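Blood group a-and b-cleaving endo-beta-galactosidase (PDB 2YGM) probably binds blood-group A and B type glycans through carbohydrate-binding modules of an enzyme that cleaves these antigens at an internal beta-galactosidic linkage. Local coordinates at residues V70-I75 / K145-S150; F83-G88 / Q133-T138. One frame throughout, in Å; residues are numbered along the deposited sequence.

Interaction 1: residues V70-I75 / K145-S150; sequences VISYDI and KISLKS
Ile71 and Leu148 form one hydrogen-bonded pair of an antiparallel ladder, and Tyr73 and Ile146 form the next. Four backbone bonds tie the strands: Leu148 N reaches Ile71 O at 2.8 Å, Ile71 N returns to Leu148 O, and Tyr73 and Ile146 exchange a second pair, with Tyr73 N 2.8 Å from Ile146 O. The carbonyls also take CA-H...O contacts, as from Val70 CA to Leu148 O at 3.3 Å.

The polar side-chain contact lies between these pairs, where Ser72 and Ser147 face each other. Their hydroxyls are 2.7 Å apart, Ser72 OG to Ser147 OG, and either could donate. Both serines turn OG away from their own carbonyl carbon (chi1 -65° and -70°), which brings the oxygens together across the strands. The extended chain of Lys145 runs alongside and sets CE 3.7 Å from Ser72 OG. On the same face, Val70 and Lys149 lie side by side, CG2 of Val70 against CG of Lys149, while NZ of Lys149 goes on to salt bridges with Glu109 and Glu107.

Apolar packing takes the other face. CG2 of Ile146 meets CB of Tyr73 at 3.7 Å, and CG2 of Ile75 comes within 4.3 Å of the same methyl.

Within its five-stranded sheet, strand 69-74 has strand 16-17 on one flank and strand 145-151 on the other, and the latter is followed by strand 105-110. The face bearing Ile146 and Leu148 packs on Phe83 of strand 82-87 and on Leu168 and Phe163 of strand 161-171.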
ATOM      1  N   VAL A  70     -18.769 -11.333  16.097  1.00 45.97           N
ATOM      2  CA  VAL A  70     -18.230 -11.998  14.915  1.00 46.10           C
ATOM      3  C   VAL A  70     -17.983 -10.999  13.787  1.00 46.39           C
ATOM      4  O   VAL A  70     -18.848 -10.181  13.469  1.00 46.51           O
ATOM      5  CB  VAL A  70     -19.144 -13.169  14.428  1.00 45.99           C
ATOM      6  CG1 VAL A  70     -18.474 -13.964  13.311  1.00 45.92           C
ATOM      7  CG2 VAL A  70     -19.509 -14.099  15.574  1.00 45.64           C
ATOM      8  N   ILE A  71     -16.784 -11.060  13.215  1.00 46.71           N
ATOM      9  CA  ILE A  71     -16.453 -10.332  11.994  1.00 47.11           C
ATOM     10  C   ILE A  71     -16.087 -11.372  10.938  1.00 47.52           C
ATOM     11  O   ILE A  71     -15.156 -12.159  11.127  1.00 47.59           O
ATOM     12  CB  ILE A  71     -15.277  -9.328  12.195  1.00 47.10           C
ATOM     13  CG1 ILE A  71     -15.588  -8.310  13.298  1.00 47.14           C
ATOM     14  CG2 ILE A  71     -14.962  -8.592  10.904  1.00 46.97           C
ATOM     15  CD1 ILE A  71     -14.879  -8.576  14.612  1.00 47.36           C
ATOM     16  N   SER A  72     -16.832 -11.386   9.836  1.00 48.11           N
ATOM     17  CA  SER A  72     -16.649 -12.405   8.801  1.00 48.68           C
ATOM     18  C   SER A  72     -16.183 -11.820   7.477  1.00 49.02           C
ATOM     19  O   SER A  72     -16.667 -10.772   7.045  1.00 49.09           O
ATOM     20  CB  SER A  72     -17.936 -13.199   8.589  1.00 48.57           C
ATOM     21  OG  SER A  72     -18.271 -13.938   9.748  1.00 48.97           O
ATOM     22  N   TYR A  73     -15.245 -12.514   6.837  1.00 49.40           N
ATOM     23  CA  TYR A  73     -14.736 -12.114   5.531  1.00 49.78           C
ATOM     24  C   TYR A  73     -14.927 -13.209   4.493  1.00 50.07           C
ATOM     25  O   TYR A  73     -14.647 -14.381   4.749  1.00 50.13           O
ATOM     26  CB  TYR A  73     -13.258 -11.742   5.620  1.00 49.68           C
ATOM     27  CG  TYR A  73     -12.993 -10.477   6.398  1.00 49.74           C
ATOM     28  CD1 TYR A  73     -12.991  -9.236   5.762  1.00 49.36           C
ATOM     29  CD2 TYR A  73     -12.742 -10.519   7.770  1.00 49.22           C
ATOM     30  CE1 TYR A  73     -12.746  -8.067   6.471  1.00 49.01           C
ATOM     31  CE2 TYR A  73     -12.497  -9.353   8.487  1.00 48.95           C
ATOM     32  CZ  TYR A  73     -12.501  -8.132   7.830  1.00 48.80           C
ATOM     33  OH  TYR A  73     -12.259  -6.971   8.530  1.00 49.12           O
ATOM     34  N   ASP A  74     -15.422 -12.815   3.324  1.00 50.49           N
ATOM     35  CA  ASP A  74     -15.522 -13.711   2.184  1.00 50.88           C
ATOM     36  C   ASP A  74     -14.174 -13.768   1.471  1.00 50.97           C
ATOM     37  O   ASP A  74     -13.688 -12.750   0.966  1.00 51.01           O
ATOM     38  CB  ASP A  74     -16.614 -13.234   1.223  1.00 50.92           C
ATOM     39  CG  ASP A  74     -16.880 -14.222   0.101  1.00 51.33           C
ATOM     40  OD1 ASP A  74     -15.919 -14.641  -0.583  1.00 51.14           O
ATOM     41  OD2 ASP A  74     -18.065 -14.571  -0.102  1.00 52.16           O
ATOM     42  N   ILE A  75     -13.582 -14.958   1.430  1.00 51.11           N
ATOM     43  CA  ILE A  75     -12.263 -15.150   0.822  1.00 51.34           C
ATOM     44  C   ILE A  75     -12.245 -16.241  -0.263  1.00 51.52           C
ATOM     45  O   ILE A  75     -11.186 -16.795  -0.578  1.00 51.64           O
ATOM     46  CB  ILE A  75     -11.153 -15.391   1.903  1.00 51.43           C
ATOM     47  CG1 ILE A  75     -11.517 -16.539   2.846  1.00 51.15           C
ATOM     48  CG2 ILE A  75     -10.889 -14.128   2.712  1.00 51.56           C
ATOM     49  CD1 ILE A  75     -10.655 -17.750   2.669  1.00 51.40           C
ATOM     50  N   LYS A 145     -14.821 -18.767   3.779  1.00 47.00           N
ATOM     51  CA  LYS A 145     -15.245 -17.795   4.782  1.00 46.37           C
ATOM     52  C   LYS A 145     -14.401 -17.884   6.051  1.00 45.89           C
ATOM     53  O   LYS A 145     -14.257 -18.957   6.636  1.00 45.84           O
ATOM     54  CB  LYS A 145     -16.727 -18.011   5.110  1.00 46.46           C
ATOM     55  CG  LYS A 145     -17.401 -16.872   5.852  1.00 46.49           C
ATOM     56  CD  LYS A 145     -18.756 -17.320   6.363  1.00 47.09           C
ATOM     57  CE  LYS A 145     -19.444 -16.233   7.161  1.00 47.11           C
ATOM     58  NZ  LYS A 145     -20.596 -16.777   7.934  1.00 47.46           N
ATOM     59  N   ILE A 146     -13.848 -16.750   6.467  1.00 45.30           N
ATOM     60  CA  ILE A 146     -13.088 -16.671   7.711  1.00 44.70           C
ATOM     61  C   ILE A 146     -13.834 -15.790   8.716  1.00 44.26           C
ATOM     62  O   ILE A 146     -14.400 -14.762   8.346  1.00 44.19           O
ATOM     63  CB  ILE A 146     -11.620 -16.188   7.477  1.00 44.69           C
ATOM     64  CG1 ILE A 146     -10.796 -16.276   8.774  1.00 44.21           C
ATOM     65  CG2 ILE A 146     -11.589 -14.780   6.865  1.00 44.69           C
ATOM     66  CD1 ILE A 146      -9.287 -16.248   8.571  1.00 44.01           C
ATOM     67  N   SER A 147     -13.846 -16.214   9.979  1.00 43.75           N
ATOM     68  CA  SER A 147     -14.588 -15.509  11.021  1.00 43.34           C
ATOM     69  C   SER A 147     -13.761 -15.245  12.277  1.00 43.09           C
ATOM     70  O   SER A 147     -13.215 -16.169  12.887  1.00 43.01           O
ATOM     71  CB  SER A 147     -15.876 -16.265  11.376  1.00 43.35           C
ATOM     72  OG  SER A 147     -16.818 -16.191  10.316  1.00 43.32           O
ATOM     73  N   LEU A 148     -13.681 -13.969  12.642  1.00 42.77           N
ATOM     74  CA  LEU A 148     -13.021 -13.531  13.866  1.00 42.43           C
ATOM     75  C   LEU A 148     -14.069 -13.412  14.964  1.00 42.25           C
ATOM     76  O   LEU A 148     -15.014 -12.628  14.850  1.00 42.49           O
ATOM     77  CB  LEU A 148     -12.304 -12.191  13.642  1.00 42.42           C
ATOM     78  CG  LEU A 148     -10.943 -12.177  12.921  1.00 42.11           C
ATOM     79  CD1 LEU A 148     -10.989 -12.813  11.542  1.00 41.68           C
ATOM     80  CD2 LEU A 148     -10.432 -10.760  12.808  1.00 42.21           C
ATOM     81  N   LYS A 149     -13.899 -14.199  16.022  1.00 41.89           N
ATOM     82  CA  LYS A 149     -14.903 -14.323  17.075  1.00 41.44           C
ATOM     83  C   LYS A 149     -14.340 -13.977  18.446  1.00 41.35           C
ATOM     84  O   LYS A 149     -13.314 -14.522  18.862  1.00 41.36           O
ATOM     85  CB  LYS A 149     -15.471 -15.745  17.102  1.00 41.40           C
ATOM     86  CG  LYS A 149     -16.094 -16.215  15.784  1.00 41.21           C
ATOM     87  CD  LYS A 149     -16.307 -17.726  15.765  1.00 40.63           C
ATOM     88  CE  LYS A 149     -17.521 -18.140  16.587  1.00 40.82           C
ATOM     89  NZ  LYS A 149     -17.671 -19.623  16.669  1.00 41.06           N
ATOM     90  N   SER A 150     -15.022 -13.079  19.150  1.00 41.18           N
ATOM     91  CA  SER A 150     -14.637 -12.726  20.511  1.00 41.20           C
ATOM     92  C   SER A 150     -15.784 -12.906  21.510  1.00 41.11           C
ATOM     93  O   SER A 150     -16.875 -12.355  21.337  1.00 40.97           O
ATOM     94  CB  SER A 150     -14.050 -11.307  20.568  1.00 41.27           C
ATOM     95  OG  SER A 150     -14.877 -10.373  19.906  1.00 41.20           O
TER

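Interaction 2: residues F83-G88 / Q133-T138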
ATOM      1  N   PHE A  83      -3.422 -16.918   8.068  1.00 43.76           N
ATOM      2  CA  PHE A  83      -3.956 -15.727   8.711  1.00 43.06           C
ATOM      3  C   PHE A  83      -3.124 -15.428   9.950  1.00 42.64           C
ATOM      4  O   PHE A  83      -2.880 -16.320  10.764  1.00 42.70           O
ATOM      5  CB  PHE A  83      -5.429 -15.905   9.080  1.00 43.03           C
ATOM      6  CG  PHE A  83      -5.952 -14.845  10.008  1.00 43.03           C
ATOM      7  CD1 PHE A  83      -6.174 -13.551   9.554  1.00 42.72           C
ATOM      8  CD2 PHE A  83      -6.213 -15.140  11.343  1.00 43.07           C
ATOM      9  CE1 PHE A  83      -6.647 -12.561  10.412  1.00 42.87           C
ATOM     10  CE2 PHE A  83      -6.689 -14.161  12.209  1.00 43.17           C
ATOM     11  CZ  PHE A  83      -6.909 -12.865  11.742  1.00 43.08           C
ATOM     12  N   GLU A  84      -2.684 -14.180  10.089  1.00 42.00           N
ATOM     13  CA  GLU A  84      -1.806 -13.793  11.196  1.00 41.61           C
ATOM     14  C   GLU A  84      -2.219 -12.474  11.837  1.00 41.34           C
ATOM     15  O   GLU A  84      -2.540 -11.508  11.146  1.00 41.21           O
ATOM     16  CB  GLU A  84      -0.343 -13.722  10.743  1.00 41.45           C
ATOM     17  CG  GLU A  84       0.249 -15.061  10.297  1.00 41.56           C
ATOM     18  CD  GLU A  84       1.736 -14.995   9.988  1.00 41.63           C
ATOM     19  OE1 GLU A  84       2.329 -13.897  10.058  1.00 42.58           O
ATOM     20  OE2 GLU A  84       2.318 -16.050   9.676  1.00 40.90           O
ATOM     21  N   THR A  85      -2.198 -12.447  13.167  1.00 41.03           N
ATOM     22  CA  THR A  85      -2.600 -11.267  13.924  1.00 40.83           C
ATOM     23  C   THR A  85      -2.086 -11.323  15.354  1.00 40.73           C
ATOM     24  O   THR A  85      -1.737 -12.384  15.861  1.00 40.72           O
ATOM     25  CB  THR A  85      -4.147 -11.111  13.967  1.00 40.87           C
ATOM     26  OG1 THR A  85      -4.490  -9.888  14.630  1.00 41.01           O
ATOM     27  CG2 THR A  85      -4.798 -12.278  14.710  1.00 40.42           C
ATOM     28  N   TYR A  86      -2.031 -10.164  15.991  1.00 40.76           N
ATOM     29  CA  TYR A  86      -1.952 -10.102  17.432  1.00 41.00           C
ATOM     30  C   TYR A  86      -3.391 -10.092  17.945  1.00 40.97           C
ATOM     31  O   TYR A  86      -4.289  -9.557  17.286  1.00 40.94           O
ATOM     32  CB  TYR A  86      -1.235  -8.830  17.880  1.00 41.20           C
ATOM     33  CG  TYR A  86       0.278  -8.873  17.792  1.00 41.94           C
ATOM     34  CD1 TYR A  86       1.044  -9.330  18.864  1.00 42.44           C
ATOM     35  CD2 TYR A  86       0.945  -8.431  16.646  1.00 42.55           C
ATOM     36  CE1 TYR A  86       2.434  -9.362  18.799  1.00 43.03           C
ATOM     37  CE2 TYR A  86       2.339  -8.453  16.570  1.00 43.43           C
ATOM     38  CZ  TYR A  86       3.074  -8.924  17.651  1.00 43.58           C
ATOM     39  OH  TYR A  86       4.448  -8.951  17.589  1.00 44.48           O
ATOM     40  N   ILE A  87      -3.610 -10.693  19.111  1.00 40.95           N
ATOM     41  CA  ILE A  87      -4.901 -10.610  19.788  1.00 40.99           C
ATOM     42  C   ILE A  87      -4.727 -10.238  21.255  1.00 41.28           C
ATOM     43  O   ILE A  87      -3.763 -10.656  21.902  1.00 41.12           O
ATOM     44  CB  ILE A  87      -5.745 -11.916  19.666  1.00 40.89           C
ATOM     45  CG1 ILE A  87      -4.958 -13.143  20.155  1.00 40.63           C
ATOM     46  CG2 ILE A  87      -6.244 -12.102  18.241  1.00 40.41           C
ATOM     47  CD1 ILE A  87      -5.818 -14.360  20.465  1.00 40.08           C
ATOM     48  N   GLY A  88      -5.667  -9.445  21.762  1.00 41.66           N
ATOM     49  CA  GLY A  88      -5.683  -9.029  23.158  1.00 42.25           C
ATOM     50  C   GLY A  88      -6.627  -7.861  23.362  1.00 42.82           C
ATOM     51  O   GLY A  88      -7.260  -7.387  22.417  1.00 42.69           O
ATOM     52  N   GLN A 133      -1.242 -12.198  22.228  1.00 41.73           N
ATOM     53  CA  GLN A 133      -0.851 -13.440  21.569  1.00 40.97           C
ATOM     54  C   GLN A 133      -0.737 -13.196  20.073  1.00 40.51           C
ATOM     55  O   GLN A 133      -1.693 -12.735  19.438  1.00 40.45           O
ATOM     56  CB  GLN A 133      -1.888 -14.547  21.811  1.00 40.92           C
ATOM     57  CG  GLN A 133      -1.874 -15.170  23.204  1.00 41.09           C
ATOM     58  CD  GLN A 133      -0.842 -16.273  23.363  1.00 40.60           C
ATOM     59  OE1 GLN A 133      -0.442 -16.917  22.392  1.00 40.95           O
ATOM     60  NE2 GLN A 133      -0.414 -16.502  24.598  1.00 40.08           N
ATOM     61  N   PHE A 134       0.431 -13.488  19.510  1.00 39.70           N
ATOM     62  CA  PHE A 134       0.563 -13.510  18.068  1.00 39.00           C
ATOM     63  C   PHE A 134       0.289 -14.920  17.564  1.00 38.82           C
ATOM     64  O   PHE A 134       0.953 -15.880  17.958  1.00 38.55           O
ATOM     65  CB  PHE A 134       1.935 -13.019  17.600  1.00 38.74           C
ATOM     66  CG  PHE A 134       2.056 -12.918  16.102  1.00 38.16           C
ATOM     67  CD1 PHE A 134       1.591 -11.789  15.428  1.00 37.58           C
ATOM     68  CD2 PHE A 134       2.609 -13.962  15.362  1.00 37.24           C
ATOM     69  CE1 PHE A 134       1.686 -11.697  14.041  1.00 37.10           C
ATOM     70  CE2 PHE A 134       2.707 -13.881  13.979  1.00 37.16           C
ATOM     71  CZ  PHE A 134       2.244 -12.746  13.315  1.00 37.11           C
ATOM     72  N   ILE A 135      -0.694 -15.032  16.681  1.00 38.77           N
ATOM     73  CA  ILE A 135      -1.116 -16.328  16.174  1.00 38.75           C
ATOM     74  C   ILE A 135      -0.943 -16.426  14.665  1.00 38.92           C
ATOM     75  O   ILE A 135      -1.110 -15.443  13.942  1.00 39.03           O
ATOM     76  CB  ILE A 135      -2.580 -16.652  16.577  1.00 38.75           C
ATOM     77  CG1 ILE A 135      -3.562 -15.636  15.974  1.00 38.42           C
ATOM     78  CG2 ILE A 135      -2.708 -16.703  18.101  1.00 38.33           C
ATOM     79  CD1 ILE A 135      -5.034 -16.030  16.104  1.00 37.91           C
ATOM     80  N   SER A 136      -0.587 -17.617  14.203  1.00 39.08           N
ATOM     81  CA  SER A 136      -0.561 -17.908  12.783  1.00 39.48           C
ATOM     82  C   SER A 136      -1.498 -19.078  12.533  1.00 39.65           C
ATOM     83  O   SER A 136      -1.272 -20.179  13.036  1.00 39.56           O
ATOM     84  CB  SER A 136       0.859 -18.236  12.315  1.00 39.43           C
ATOM     85  OG  SER A 136       0.890 -18.398  10.910  1.00 39.63           O
ATOM     86  N   VAL A 137      -2.555 -18.823  11.767  1.00 39.94           N
ATOM     87  CA  VAL A 137      -3.599 -19.813  11.521  1.00 40.34           C
ATOM     88  C   VAL A 137      -3.585 -20.264  10.067  1.00 40.73           C
ATOM     89  O   VAL A 137      -3.772 -19.451   9.156  1.00 40.79           O
ATOM     90  CB  VAL A 137      -5.006 -19.268  11.870  1.00 40.33           C
ATOM     91  CG1 VAL A 137      -6.049 -20.381  11.782  1.00 40.11           C
ATOM     92  CG2 VAL A 137      -5.015 -18.633  13.257  1.00 40.37           C
ATOM     93  N   THR A 138      -3.368 -21.562   9.862  1.00 41.08           N
ATOM     94  CA  THR A 138      -3.319 -22.151   8.526  1.00 41.66           C
ATOM     95  C   THR A 138      -4.692 -22.110   7.868  1.00 42.18           C
ATOM     96  O   THR A 138      -5.712 -22.298   8.529  1.00 42.30           O
ATOM     97  CB  THR A 138      -2.803 -23.603   8.577  1.00 41.57           C
ATOM     98  OG1 THR A 138      -1.584 -23.644   9.328  1.00 41.57           O
ATOM     99  CG2 THR A 138      -2.542 -24.156   7.180  1.00 41.27           C
TER
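Phe134 reaches across to both Tyr86 and Glu84, and its side chain can be followed outward. CB sits over the face of the Tyr86 ring, 4.1 Å from the ring centroid, as a CH-pi contact. CG stands anti to the backbone N (chi1 -175°), which lays the ring between Tyr86 and Glu84 and puts CG 3.8 Å from Thr85 O. CD1 lies closer to that carbonyl and also over the Tyr86 face, 3.6 Å from Tyr86 CE2; the two rings make an edge-to-face pair with planes at 63°, Phe134 supplying the edge. CE1 stays near Thr85 O, whereas CE2 and CZ turn to Glu84, whose OE1 lies in the plane of the Phe134 ring, 3.5 Å from CZ, so a carboxylate oxygen faces the ring's hydrogen-bearing edge; the carboxylate itself is turned 79° out of the ring plane.

The other carboxylate oxygen, Glu84 OE2, is 3.0 Å from Ser136 OG, within hydrogen-bonding distance, and also has a salt bridge to Lys82.

On the reverse face, CG2 of Thr85 meets CG1 of Ile135 at 3.8 Å, and CG1 of Ile87 rests on CB of Gln133. Six backbone bonds join the strands; Val137 N to Phe83 O, at 2.7 Å, is nearly straight, while Thr85 N to Ile135 O is long at 3.3 Å.

Phe83, Ile87, Ile135 and Val137 pack against residues of strands 105-110 and 113-117 in the facing sheet, the arrangement of a beta-sandwich, as expected of an NPCBM-type carbohydrate-binding module.

Overall arrangement
Interactions 1 and 2 belong to the two facing sheets of one beta-sandwich, with centres 14 Å apart. They meet through Phe83 of interaction 2: Ile146 CD1 lies 3.9 Å from Phe83 CG, and Leu148 CD1 lies 4.1 Å from Phe83 CZ. The chain passes from strand 69-74 directly to strand 82-87, and later from strand 133-138 to strand 145-151, so each step crosses from one sheet to the other. Interaction 1 stands well back from the ligands: the side chain of Ile71 is about 14 Å from the bound alpha-D-galactopyranose, and that of Lys149 about 14 Å from the calcium ion.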